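Local coordinates for protein 1-pyrroline-5-carboxylate dehydrogenase (Thermus thermophilus, PDB 1UZB) that probably catalyses the NAD-dependent oxidation of 1-pyrroline-5-carboxylate, through its open-chain glutamate semialdehyde, to glutamate, at residues A146-R151 and D501-F506; R341-A346 and P401-E406; T119-Y122 and N127-E130; L247-R252 and Y269-R274; A294-E299 and K429-A434. All blocks are in the same frame, centred on the assembly; numbering follows the deposited sequence. Where two conformers were deposited one is given.

Contact 1: residues A146-R151 and D501-F506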
# COMPACT_ATOMS: atom_id res chain seq x y z
N ALA A 146 22.50 -5.53 -0.27
CA ALA A 146 22.54 -4.27 0.47
C ALA A 146 21.11 -3.73 0.63
O ALA A 146 20.73 -3.23 1.68
CB ALA A 146 23.39 -3.24 -0.25
N ARG A 147 20.33 -3.84 -0.45
CA ARG A 147 18.95 -3.37 -0.45
C ARG A 147 18.02 -4.34 0.27
O ARG A 147 17.17 -3.93 1.06
CB ARG A 147 18.47 -3.18 -1.90
CG ARG A 147 19.15 -2.04 -2.64
CD ARG A 147 18.81 -2.07 -4.13
NE ARG A 147 19.29 -0.90 -4.87
CZ ARG A 147 20.56 -0.66 -5.18
NH1 ARG A 147 20.87 0.43 -5.86
NH2 ARG A 147 21.51 -1.51 -4.83
N ALA A 148 18.18 -5.63 0.01
CA ALA A 148 17.33 -6.64 0.62
C ALA A 148 17.44 -6.64 2.15
O ALA A 148 16.45 -6.86 2.84
CB ALA A 148 17.67 -8.01 0.07
N ALA A 149 18.64 -6.38 2.66
CA ALA A 149 18.86 -6.37 4.10
C ALA A 149 17.98 -5.33 4.80
O ALA A 149 17.55 -5.54 5.94
CB ALA A 149 20.34 -6.11 4.40
N LEU A 150 17.72 -4.22 4.14
CA LEU A 150 16.90 -3.17 4.75
C LEU A 150 15.46 -3.62 4.98
O LEU A 150 14.75 -3.04 5.81
CB LEU A 150 16.93 -1.91 3.88
CG LEU A 150 18.26 -1.15 3.93
CD1 LEU A 150 18.31 -0.12 2.83
CD2 LEU A 150 18.41 -0.50 5.30
N ARG A 151 15.02 -4.65 4.26
CA ARG A 151 13.67 -5.16 4.40
C ARG A 151 13.49 -5.91 5.73
O ARG A 151 12.37 -6.20 6.14
CB ARG A 151 13.33 -6.09 3.23
CG ARG A 151 13.38 -5.42 1.87
CD ARG A 151 12.20 -4.48 1.67
NE ARG A 151 10.97 -5.21 1.35
CZ ARG A 151 10.69 -5.69 0.14
NH1 ARG A 151 11.54 -5.52 -0.87
NH2 ARG A 151 9.56 -6.36 -0.05
N ASP A 501 14.61 -13.98 0.34
CA ASP A 501 14.62 -15.10 1.28
C ASP A 501 16.01 -15.54 1.73
O ASP A 501 16.16 -16.12 2.80
CB ASP A 501 13.91 -16.32 0.68
CG ASP A 501 12.40 -16.19 0.71
OD1 ASP A 501 11.89 -15.14 1.15
OD2 ASP A 501 11.73 -17.16 0.29
N TYR A 502 17.03 -15.26 0.93
CA TYR A 502 18.38 -15.68 1.28
C TYR A 502 18.84 -15.13 2.63
O TYR A 502 19.39 -15.86 3.45
CB TYR A 502 19.37 -15.25 0.20
CG TYR A 502 20.74 -15.88 0.30
CD1 TYR A 502 20.91 -17.26 0.13
CD2 TYR A 502 21.88 -15.10 0.49
CE1 TYR A 502 22.17 -17.83 0.13
CE2 TYR A 502 23.15 -15.67 0.49
CZ TYR A 502 23.29 -17.03 0.30
OH TYR A 502 24.55 -17.59 0.23
N LEU A 503 18.59 -13.84 2.86
CA LEU A 503 19.04 -13.23 4.11
C LEU A 503 18.36 -13.75 5.37
O LEU A 503 18.95 -13.73 6.45
CB LEU A 503 18.92 -11.70 4.01
CG LEU A 503 19.63 -11.07 2.81
CD1 LEU A 503 19.53 -9.56 2.90
CD2 LEU A 503 21.10 -11.50 2.78
N ARG A 504 17.12 -14.22 5.24
CA ARG A 504 16.39 -14.74 6.39
C ARG A 504 17.12 -15.94 7.01
O ARG A 504 17.00 -16.21 8.20
CB ARG A 504 14.98 -15.17 5.97
CG ARG A 504 14.14 -15.76 7.10
CD ARG A 504 13.83 -14.71 8.14
NE ARG A 504 13.07 -15.23 9.27
CZ ARG A 504 13.58 -15.94 10.27
NH1 ARG A 504 12.80 -16.36 11.25
NH2 ARG A 504 14.88 -16.22 10.30
N LEU A 505 17.88 -16.65 6.17
CA LEU A 505 18.63 -17.82 6.61
C LEU A 505 19.72 -17.48 7.62
O LEU A 505 20.17 -18.34 8.38
CB LEU A 505 19.27 -18.50 5.40
CG LEU A 505 18.32 -18.98 4.30
CD1 LEU A 505 19.14 -19.45 3.11
CD2 LEU A 505 17.44 -20.10 4.83
N PHE A 506 20.14 -16.22 7.64
CA PHE A 506 21.22 -15.80 8.53
C PHE A 506 20.73 -14.93 9.68
O PHE A 506 21.50 -14.16 10.27
CB PHE A 506 22.28 -15.07 7.70
CG PHE A 506 22.78 -15.90 6.54
CD1 PHE A 506 22.18 -15.79 5.29
CD2 PHE A 506 23.78 -16.84 6.72
CE1 PHE A 506 22.58 -16.62 4.24
CE2 PHE A 506 24.19 -17.67 5.68
CZ PHE A 506 23.58 -17.55 4.44
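L503 reaches across to A148 and A149 with a single methyl group, CD1, and the apolar contact rests on it. Its CG is anti to the carbonyl carbon (chi1 -55°) and CD1 continues away from CA (chi2 -175°), which carries the methyl to the backbone late in helix 128-149. There CD1 lies 3.7 Å from A148 CB and 3.8 Å from A149 CB. It packs more tightly still on the backbone, 3.3 Å from A149 N and 3.5 Å from A149 CA, which the short alanine side chains let it do. The CB of A148 also lies about 4 Å from a bound methylpentanediol, probably brought by the crystallisation liquor.

Charged groups work at the margins and face elsewhere. R147 pairs with E143 on its own helix, while R504 and D501 exchange salt bridges with D501 and R504 of the second subunit.

The contact is plain packing between helix 128-149 and the short helix 500-504 of the aldehyde dehydrogenase fold. Helix 95-111 packs beside the 146-151 segment, helix 188-199 touches A149, Y502 and F506, and after L505 and F506 the chain enters strand 507-515, antiparallel to strand 165-180.

Contact 2: residues R341-A346 and P401-E406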
# COMPACT_ATOMS: atom_id res chain seq x y z
N ARG A 341 21.81 -30.62 -35.52
CA ARG A 341 22.13 -29.21 -35.35
C ARG A 341 23.12 -28.98 -34.20
O ARG A 341 24.01 -28.14 -34.30
CB ARG A 341 20.85 -28.41 -35.11
CG ARG A 341 20.00 -28.25 -36.37
CD ARG A 341 18.66 -27.60 -36.05
NE ARG A 341 17.90 -27.25 -37.25
CZ ARG A 341 17.33 -28.12 -38.07
NH1 ARG A 341 16.67 -27.70 -39.13
NH2 ARG A 341 17.41 -29.42 -37.82
N VAL A 342 22.95 -29.72 -33.11
CA VAL A 342 23.84 -29.59 -31.97
C VAL A 342 25.26 -30.01 -32.35
O VAL A 342 26.23 -29.34 -32.01
CB VAL A 342 23.35 -30.44 -30.77
CG1 VAL A 342 24.44 -30.53 -29.70
CG2 VAL A 342 22.10 -29.81 -30.17
N LEU A 343 25.38 -31.12 -33.08
CA LEU A 343 26.68 -31.61 -33.50
C LEU A 343 27.38 -30.62 -34.43
O LEU A 343 28.57 -30.36 -34.28
CB LEU A 343 26.55 -32.97 -34.19
CG LEU A 343 26.13 -34.13 -33.29
CD1 LEU A 343 25.94 -35.39 -34.11
CD2 LEU A 343 27.18 -34.34 -32.20
N LYS A 344 26.63 -30.08 -35.39
CA LYS A 344 27.20 -29.12 -36.33
C LYS A 344 27.73 -27.88 -35.61
O LYS A 344 28.79 -27.36 -35.95
CB LYS A 344 26.15 -28.70 -37.36
CG LYS A 344 25.59 -29.83 -38.22
CD LYS A 344 26.67 -30.61 -38.94
CE LYS A 344 27.16 -31.79 -38.10
NZ LYS A 344 26.05 -32.73 -37.77
N ARG A 345 26.98 -27.41 -34.62
CA ARG A 345 27.38 -26.23 -33.86
C ARG A 345 28.55 -26.53 -32.93
O ARG A 345 29.51 -25.77 -32.87
CB ARG A 345 26.20 -25.71 -33.03
CG ARG A 345 25.15 -24.95 -33.81
CD ARG A 345 23.98 -24.56 -32.92
NE ARG A 345 22.98 -23.75 -33.63
CZ ARG A 345 23.15 -22.47 -33.96
NH1 ARG A 345 24.27 -21.84 -33.64
NH2 ARG A 345 22.19 -21.83 -34.61
N ALA A 346 28.47 -27.64 -32.21
CA ALA A 346 29.52 -28.01 -31.27
C ALA A 346 30.87 -28.29 -31.92
O ALA A 346 31.91 -28.00 -31.33
CB ALA A 346 29.08 -29.23 -30.46
N PRO A 401 34.86 -30.55 -26.88
CA PRO A 401 33.43 -30.66 -26.60
C PRO A 401 33.06 -32.10 -26.95
O PRO A 401 33.35 -32.59 -28.04
CB PRO A 401 32.81 -29.65 -27.57
CG PRO A 401 33.85 -28.57 -27.59
CD PRO A 401 35.14 -29.35 -27.70
N THR A 402 32.41 -32.78 -26.00
CA THR A 402 32.06 -34.17 -26.17
C THR A 402 30.57 -34.45 -26.14
O THR A 402 29.83 -33.85 -25.36
CB THR A 402 32.77 -35.00 -25.08
OG1 THR A 402 34.18 -34.77 -25.17
CG2 THR A 402 32.47 -36.48 -25.24
N VAL A 403 30.14 -35.39 -26.98
CA VAL A 403 28.74 -35.77 -27.05
C VAL A 403 28.57 -37.28 -27.14
O VAL A 403 29.21 -37.95 -27.96
CB VAL A 403 28.03 -35.16 -28.28
CG1 VAL A 403 26.56 -35.58 -28.30
CG2 VAL A 403 28.14 -33.65 -28.25
N PHE A 404 27.71 -37.82 -26.27
CA PHE A 404 27.37 -39.24 -26.29
C PHE A 404 25.89 -39.27 -26.61
O PHE A 404 25.13 -38.43 -26.12
CB PHE A 404 27.57 -39.90 -24.92
CG PHE A 404 29.01 -40.13 -24.55
CD1 PHE A 404 29.70 -39.22 -23.76
CD2 PHE A 404 29.67 -41.29 -24.97
CE1 PHE A 404 31.02 -39.45 -23.38
CE2 PHE A 404 30.99 -41.53 -24.60
CZ PHE A 404 31.67 -40.61 -23.80
N THR A 405 25.45 -40.22 -27.42
CA THR A 405 24.03 -40.32 -27.72
C THR A 405 23.50 -41.72 -27.43
O THR A 405 24.28 -42.63 -27.12
CB THR A 405 23.72 -39.89 -29.18
OG1 THR A 405 22.31 -39.71 -29.31
CG2 THR A 405 24.21 -40.93 -30.17
N GLU A 406 22.18 -41.88 -27.53
CA GLU A 406 21.52 -43.15 -27.23
C GLU A 406 21.95 -43.60 -25.83
O GLU A 406 22.14 -44.79 -25.56
CB GLU A 406 21.87 -44.23 -28.26
CG GLU A 406 21.39 -43.95 -29.70
CD GLU A 406 19.87 -44.01 -29.87
OE1 GLU A 406 19.17 -44.54 -28.98
OE2 GLU A 406 19.37 -43.53 -30.91
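L343 turns its CG anti to the carbonyl carbon (chi1 -68°), and this rotamer brings the CD2 branch round toward V403, although the CA-CB bond itself does not point that way. V403 meets it with CG1 anti to its backbone N (chi1 -179°) and CG2 anti to its carbonyl carbon, the isopropyl group held out toward the helix. CD2 of L343 settles on this fork and lies 4.1 Å from V403 CB, with both V403 methyls at the same range; the two side chains approach at a slant. One turn further along the helix the packing passes to A346 and P401, whose CA atoms are 6.6 Å apart. Here P401 CB lies 4.2 Å from A346 O.

Helix 332-346 thereby lies against strand 402-405 of the seven-stranded mixed sheet, which belongs to the catalytic domain of the aldehyde dehydrogenase fold. That strand is antiparallel to strand 384-387 and parallel to strand 422-428. V403 also touches V386, V425 and Y315, and A346 touches L387. P401, just ahead of the strand, also packs on L349, V351 and L360. Toward the end of the strand, T405 OG1 is hydrogen-bonded to Y335 OH, a polar tie between the strand and an earlier turn of the same helix.

Contact 3: residues T119-Y122 and N127-E130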
# COMPACT_ATOMS: atom_id res chain seq x y z
N THR A 119 41.80 -11.58 -14.13
CA THR A 119 42.34 -12.51 -13.15
C THR A 119 41.61 -13.85 -13.28
O THR A 119 42.22 -14.91 -13.14
CB THR A 119 42.22 -11.97 -11.72
OG1 THR A 119 42.86 -10.69 -11.65
CG2 THR A 119 42.89 -12.91 -10.73
N LEU A 120 40.32 -13.81 -13.57
CA LEU A 120 39.54 -15.03 -13.75
C LEU A 120 39.99 -15.77 -15.01
O LEU A 120 40.07 -17.00 -15.03
CB LEU A 120 38.05 -14.71 -13.89
CG LEU A 120 37.31 -14.32 -12.60
CD1 LEU A 120 35.91 -13.86 -12.95
CD2 LEU A 120 37.27 -15.50 -11.64
N VAL A 121 40.28 -15.01 -16.06
CA VAL A 121 40.74 -15.59 -17.31
C VAL A 121 41.99 -16.43 -17.06
O VAL A 121 42.07 -17.59 -17.46
CB VAL A 121 41.06 -14.48 -18.35
CG1 VAL A 121 41.77 -15.08 -19.56
CG2 VAL A 121 39.78 -13.78 -18.78
N TYR A 122 42.97 -15.83 -16.39
CA TYR A 122 44.23 -16.51 -16.11
C TYR A 122 44.21 -17.55 -14.99
O TYR A 122 44.86 -18.59 -15.13
CB TYR A 122 45.33 -15.49 -15.81
CG TYR A 122 45.78 -14.72 -17.03
CD1 TYR A 122 45.64 -13.34 -17.11
CD2 TYR A 122 46.34 -15.39 -18.12
CE1 TYR A 122 46.04 -12.64 -18.25
CE2 TYR A 122 46.74 -14.71 -19.26
CZ TYR A 122 46.59 -13.33 -19.32
OH TYR A 122 46.98 -12.65 -20.45
N ASN A 127 36.77 -17.66 -20.50
CA ASN A 127 37.01 -16.79 -21.63
C ASN A 127 36.52 -15.41 -21.19
O ASN A 127 36.04 -15.25 -20.07
CB ASN A 127 36.33 -17.29 -22.93
CG ASN A 127 34.82 -17.29 -22.87
OD1 ASN A 127 34.21 -16.66 -22.01
ND2 ASN A 127 34.20 -17.99 -23.82
N TRP A 128 36.64 -14.41 -22.06
CA TRP A 128 36.28 -13.05 -21.69
C TRP A 128 34.85 -12.80 -21.20
O TRP A 128 34.66 -12.15 -20.17
CB TRP A 128 36.57 -12.11 -22.86
CG TRP A 128 38.03 -12.00 -23.23
CD1 TRP A 128 39.03 -12.90 -22.95
CD2 TRP A 128 38.63 -10.98 -24.02
NE1 TRP A 128 40.22 -12.48 -23.52
CE2 TRP A 128 39.99 -11.31 -24.19
CE3 TRP A 128 38.14 -9.81 -24.62
CZ2 TRP A 128 40.87 -10.50 -24.92
CZ3 TRP A 128 39.01 -9.01 -25.35
CH2 TRP A 128 40.37 -9.36 -25.49
N VAL A 129 33.85 -13.30 -21.92
CA VAL A 129 32.47 -13.06 -21.49
C VAL A 129 32.09 -13.86 -20.25
O VAL A 129 31.31 -13.37 -19.42
CB VAL A 129 31.48 -13.33 -22.65
CG1 VAL A 129 31.80 -12.42 -23.83
CG2 VAL A 129 31.51 -14.79 -23.05
N GLU A 130 32.61 -15.07 -20.10
CA GLU A 130 32.31 -15.85 -18.90
C GLU A 130 32.89 -15.10 -17.70
O GLU A 130 32.28 -15.03 -16.64
CB GLU A 130 32.93 -17.25 -19.00
CG GLU A 130 32.23 -18.20 -19.97
CD GLU A 130 30.80 -18.55 -19.56
OE1 GLU A 130 30.50 -18.57 -18.34
OE2 GLU A 130 29.98 -18.83 -20.45
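V121 and N127 lie 5.8 Å apart (CA atoms) where helix 113-124 gives way through a short link to helix 128-149. The motif at the start of the second helix is an asparagine N-cap: N127 precedes the first helical residue and its side chain folds back over the first turn.

Packing between the two helices depends on V121. Its CG1 is anti to the backbone N (chi1 170°), leaving CG2 beside that N and directed at the new helix. This methyl lies 4.2 Å from N127 O and 4.3 Å from W128 CD1, and meets the indole obliquely. W128 starts away from V121, but the ring swings back so that its five-membered part comes near. Beyond the methyl the indole is fixed by other partners: W128 NE1 donates to E355 O, F14 meets the ring edge-to-face, and M23 and L27 of helix 17-32 touch it. V121 also packs on A131, further along helix 128-149, and on A354.

W128 N is bonded to N357 OD1, and E130 OE1 forms a salt bridge with K321 NZ. The N127 amide is gripped at both ends, which fixes its rotation: ND2 bonds P358 O, while E130 N donates to N127 OD1 over 3.0 Å with an N-H...O angle of 164°, arriving nearly along the C=O axis.

Contact 4: residues L247-R252 and Y269-R274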
# COMPACT_ATOMS: atom_id res chain seq x y z
N LEU A 247 36.80 -25.88 11.12
CA LEU A 247 35.74 -24.90 11.33
C LEU A 247 34.34 -25.50 11.31
O LEU A 247 33.51 -25.17 12.16
CB LEU A 247 35.86 -23.78 10.29
CG LEU A 247 37.09 -22.90 10.50
CD1 LEU A 247 37.23 -21.93 9.34
CD2 LEU A 247 36.95 -22.15 11.82
N VAL A 248 34.07 -26.37 10.35
CA VAL A 248 32.76 -27.00 10.25
C VAL A 248 32.38 -27.75 11.53
O VAL A 248 31.23 -27.71 11.97
CB VAL A 248 32.70 -27.97 9.05
CG1 VAL A 248 31.47 -28.85 9.14
CG2 VAL A 248 32.68 -27.17 7.75
N GLU A 249 33.36 -28.42 12.14
CA GLU A 249 33.13 -29.20 13.35
C GLU A 249 33.36 -28.44 14.66
O GLU A 249 33.13 -28.97 15.74
CB GLU A 249 34.03 -30.44 13.34
CG GLU A 249 33.87 -31.33 12.12
CD GLU A 249 34.83 -32.50 12.11
OE1 GLU A 249 36.06 -32.27 12.20
OE2 GLU A 249 34.37 -33.66 12.00
N HIS A 250 33.79 -27.19 14.54
CA HIS A 250 34.08 -26.36 15.71
C HIS A 250 32.83 -26.04 16.54
O HIS A 250 31.78 -25.71 16.00
CB HIS A 250 34.74 -25.06 15.24
CG HIS A 250 35.57 -24.38 16.29
ND1 HIS A 250 35.03 -23.85 17.44
CD2 HIS A 250 36.90 -24.14 16.36
CE1 HIS A 250 35.99 -23.30 18.17
NE2 HIS A 250 37.13 -23.47 17.53
N PRO A 251 32.94 -26.15 17.87
CA PRO A 251 31.77 -25.85 18.70
C PRO A 251 31.37 -24.38 18.67
O PRO A 251 30.23 -24.04 18.98
CB PRO A 251 32.22 -26.29 20.10
CG PRO A 251 33.70 -26.07 20.06
CD PRO A 251 34.08 -26.59 18.70
N ARG A 252 32.30 -23.51 18.26
CA ARG A 252 32.02 -22.08 18.21
C ARG A 252 31.69 -21.50 16.83
O ARG A 252 31.67 -20.28 16.65
CB ARG A 252 33.18 -21.30 18.83
CG ARG A 252 33.41 -21.62 20.31
CD ARG A 252 32.19 -21.27 21.14
NE ARG A 252 31.87 -19.84 21.08
CZ ARG A 252 30.86 -19.27 21.73
NH1 ARG A 252 30.07 -20.00 22.50
NH2 ARG A 252 30.64 -17.97 21.60
N TYR A 269 26.79 -31.37 5.97
CA TYR A 269 25.46 -31.40 6.54
C TYR A 269 25.39 -32.37 7.72
O TYR A 269 24.75 -32.09 8.74
CB TYR A 269 24.44 -31.81 5.48
CG TYR A 269 23.04 -31.32 5.77
CD1 TYR A 269 22.02 -32.22 6.11
CD2 TYR A 269 22.73 -29.97 5.67
CE1 TYR A 269 20.72 -31.77 6.33
CE2 TYR A 269 21.44 -29.51 5.89
CZ TYR A 269 20.44 -30.41 6.22
OH TYR A 269 19.15 -29.96 6.40
N GLU A 270 26.05 -33.52 7.58
CA GLU A 270 26.06 -34.50 8.65
C GLU A 270 26.80 -33.94 9.86
O GLU A 270 26.33 -34.05 10.99
CB GLU A 270 26.73 -35.80 8.17
CG GLU A 270 26.57 -36.95 9.15
CD GLU A 270 27.16 -38.24 8.64
OE1 GLU A 270 26.87 -38.62 7.49
OE2 GLU A 270 27.90 -38.89 9.40
N ALA A 271 27.95 -33.32 9.62
CA ALA A 271 28.74 -32.74 10.71
C ALA A 271 28.00 -31.62 11.42
O ALA A 271 28.05 -31.50 12.64
CB ALA A 271 30.08 -32.23 10.17
N ALA A 272 27.30 -30.79 10.65
CA ALA A 272 26.55 -29.67 11.21
C ALA A 272 25.43 -30.14 12.13
O ALA A 272 24.98 -29.40 13.01
CB ALA A 272 25.97 -28.80 10.09
N GLY A 273 24.98 -31.38 11.94
CA GLY A 273 23.91 -31.92 12.76
C GLY A 273 24.37 -32.42 14.11
O GLY A 273 23.54 -32.72 14.98
N ARG A 274 25.68 -32.52 14.31
CA ARG A 274 26.23 -33.00 15.57
C ARG A 274 26.55 -31.87 16.54
O ARG A 274 26.87 -30.75 16.13
CB ARG A 274 27.51 -33.81 15.32
CG ARG A 274 27.33 -35.02 14.42
CD ARG A 274 28.50 -35.98 14.54
NE ARG A 274 29.76 -35.40 14.08
CZ ARG A 274 30.05 -35.16 12.80
NH1 ARG A 274 31.22 -34.63 12.48
NH2 ARG A 274 29.18 -35.47 11.85
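V248 and E249, where helix 242-248 runs out, come up against the last turn of helix 262-272, with CA atoms 6.8 Å apart for V248 and A272 and 6.2 Å for E249 and A271. The small A271 permits this closeness: its CB points at the other segment and takes V248 CG1 at 3.8 Å. V248 presents that methyl by holding CG1 anti to its backbone N (chi1 167°).

At the more open margin, E249 and R274 run side by side in the same direction and join in a salt bridge, E249 OE2 to R274 NH1 at 3.3 Å. The oxygen comes to the edge of the guanidinium near its plane, yet the carboxylate stands 88° to it, so one oxygen makes the link instead of a flat two-pronged pair. R274 bends at chi3 to get there, and one face of its guanidinium lies over A271 O. R274 also packs on E270 of the second subunit.

Beyond helix 242-248, the turn at H250-R252 is braced from within: R252 N donates to H250 ND1, 2.9 Å away in the ring plane, while H250 NE2 bonds E77 OE1. Both V248 and A272 rest on I256 of strand 255-259; helix 262-272 links this strand to the parallel strand 284-288 in a beta-alpha-beta crossover, as in the Rossmann-like nucleotide-binding domain of aldehyde dehydrogenases.

Contact 5: residues A294-E299 and K429-A434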
# COMPACT_ATOMS: atom_id res chain seq x y z
N ALA A 294 19.09 -31.20 -17.24
CA ALA A 294 18.65 -31.56 -18.57
C ALA A 294 17.85 -30.49 -19.28
O ALA A 294 17.18 -29.66 -18.65
CB ALA A 294 17.82 -32.84 -18.50
N ILE A 295 17.94 -30.52 -20.60
CA ILE A 295 17.15 -29.65 -21.45
C ILE A 295 16.34 -30.63 -22.29
O ILE A 295 16.90 -31.56 -22.90
CB ILE A 295 17.99 -28.78 -22.41
CG1 ILE A 295 18.69 -27.67 -21.62
CG2 ILE A 295 17.08 -28.19 -23.49
CD1 ILE A 295 19.62 -26.82 -22.45
N ILE A 296 15.03 -30.45 -22.28
CA ILE A 296 14.12 -31.28 -23.06
C ILE A 296 13.74 -30.50 -24.31
O ILE A 296 13.49 -29.30 -24.24
CB ILE A 296 12.79 -31.54 -22.30
CG1 ILE A 296 13.03 -32.38 -21.05
CG2 ILE A 296 11.78 -32.22 -23.24
CD1 ILE A 296 11.81 -32.50 -20.16
N VAL A 297 13.71 -31.18 -25.45
CA VAL A 297 13.29 -30.53 -26.68
C VAL A 297 12.26 -31.44 -27.34
O VAL A 297 12.51 -32.63 -27.51
CB VAL A 297 14.45 -30.31 -27.69
CG1 VAL A 297 13.93 -29.52 -28.89
CG2 VAL A 297 15.60 -29.58 -27.02
N ASP A 298 11.09 -30.90 -27.67
CA ASP A 298 10.09 -31.72 -28.34
C ASP A 298 9.98 -31.33 -29.81
O ASP A 298 10.66 -30.41 -30.27
CB ASP A 298 8.71 -31.69 -27.64
CG ASP A 298 8.03 -30.34 -27.69
OD1 ASP A 298 8.18 -29.61 -28.69
OD2 ASP A 298 7.30 -30.02 -26.73
N GLU A 299 9.13 -32.03 -30.56
CA GLU A 299 9.01 -31.77 -31.99
C GLU A 299 8.42 -30.43 -32.43
O GLU A 299 8.50 -30.09 -33.60
CB GLU A 299 8.21 -32.90 -32.66
CG GLU A 299 6.76 -33.00 -32.22
CD GLU A 299 6.02 -34.13 -32.90
OE1 GLU A 299 6.46 -35.30 -32.76
OE2 GLU A 299 5.01 -33.87 -33.57
N LYS A 429 10.28 -41.39 -26.19
CA LYS A 429 9.14 -41.44 -27.09
C LYS A 429 8.29 -40.17 -27.16
O LYS A 429 7.94 -39.72 -28.25
CB LYS A 429 8.23 -42.62 -26.73
CG LYS A 429 7.01 -42.74 -27.64
CD LYS A 429 6.14 -43.94 -27.30
CE LYS A 429 5.44 -43.79 -25.95
NZ LYS A 429 6.40 -43.85 -24.81
N ASP A 430 7.95 -39.61 -26.00
CA ASP A 430 7.13 -38.42 -25.97
C ASP A 430 7.49 -37.49 -24.82
O ASP A 430 8.44 -37.75 -24.07
CB ASP A 430 5.65 -38.80 -25.87
CG ASP A 430 5.37 -39.80 -24.77
OD1 ASP A 430 6.04 -39.74 -23.71
OD2 ASP A 430 4.47 -40.65 -24.95
N PHE A 431 6.72 -36.42 -24.67
CA PHE A 431 6.97 -35.44 -23.62
C PHE A 431 6.82 -36.00 -22.21
O PHE A 431 7.59 -35.66 -21.32
CB PHE A 431 6.06 -34.23 -23.80
CG PHE A 431 6.54 -33.00 -23.08
CD1 PHE A 431 7.64 -32.29 -23.56
CD2 PHE A 431 5.92 -32.58 -21.91
CE1 PHE A 431 8.11 -31.18 -22.88
CE2 PHE A 431 6.39 -31.46 -21.23
CZ PHE A 431 7.48 -30.76 -21.71
N ALA A 432 5.82 -36.86 -22.01
CA ALA A 432 5.61 -37.45 -20.69
C ALA A 432 6.85 -38.24 -20.29
O ALA A 432 7.33 -38.15 -19.16
CB ALA A 432 4.39 -38.36 -20.70
N GLU A 433 7.38 -39.02 -21.23
CA GLU A 433 8.57 -39.81 -20.96
C GLU A 433 9.76 -38.88 -20.73
O GLU A 433 10.63 -39.16 -19.92
CB GLU A 433 8.85 -40.76 -22.13
CG GLU A 433 9.99 -41.73 -21.88
CD GLU A 433 10.09 -42.78 -22.96
OE1 GLU A 433 9.14 -43.59 -23.10
OE2 GLU A 433 11.11 -42.81 -23.68
N ALA A 434 9.78 -37.76 -21.45
CA ALA A 434 10.87 -36.79 -21.29
C ALA A 434 10.90 -36.26 -19.86
O ALA A 434 11.96 -36.17 -19.25
CB ALA A 434 10.70 -35.64 -22.28
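An alpha/beta layer of the catalytic domain brings I296 on strand 293-297 against F431 and A434, in the first turn of helix 431-439. I296 CG2, anti to the backbone N, touches both, 3.7 Å from A434 CB and 3.8 Å from F431 CE1. CD1 of I296 reaches past toward the A434 carbonyl, and the I296 and F431 side chains cross at about a right angle. Cutting I296 back to an alanine takes away CG1, CG2 and CD1 and would probably open a gap beside A434 while leaving F431 CE1 without its methyl neighbour.

The helix belongs to a parallel beta-alpha-beta crossover: it connects strand 422-428 to strand 446-450, passing over strands 325-331 and 293-297 that lie between them in the sheet. Beyond the strand, D298 holds its carboxylate between its own N and carbonyl carbon (chi1 67°). OD2 then sits 3.9 Å from F431 CD1, with carboxylate and ring planes 62° apart, and is hydrogen-bonded to S451 OG and H456 ND1. H456 also stacks on the F431 ring, and W459 meets that ring.

D430 is the N-cap of the helix: E433 N donates to D430 OD1 over 2.9 Å, nearly in line with the C-O bond. E433 returns toward K429, its OE1 3.2 Å from K429 NZ in a salt bridge, while K429 N donates to OE2 from above the carboxylate plane.

In the fold
Contacts 2 and 5 both reach the seven-stranded sheet of the catalytic domain, their centres about 17 Å apart and their nearest atoms about 7 Å. Contacts 1 and 3 use the two ends of helix 128-149, with centres about 30 Å apart. Contact 4, in the probable nucleotide-binding domain, lies about 24 Å from contact 1, centre to centre, and both touch the second subunit. Contacts 1 and 2 are on opposite sides of the chain's centre, their centres about 42 Å apart. In sequence, contact 3 closes first; contact 1 then spans contacts 4, 5 and 2, and contact 5 in turn encloses contact 2. The nearest atoms of contacts 2 and 3 are about 11 Å apart.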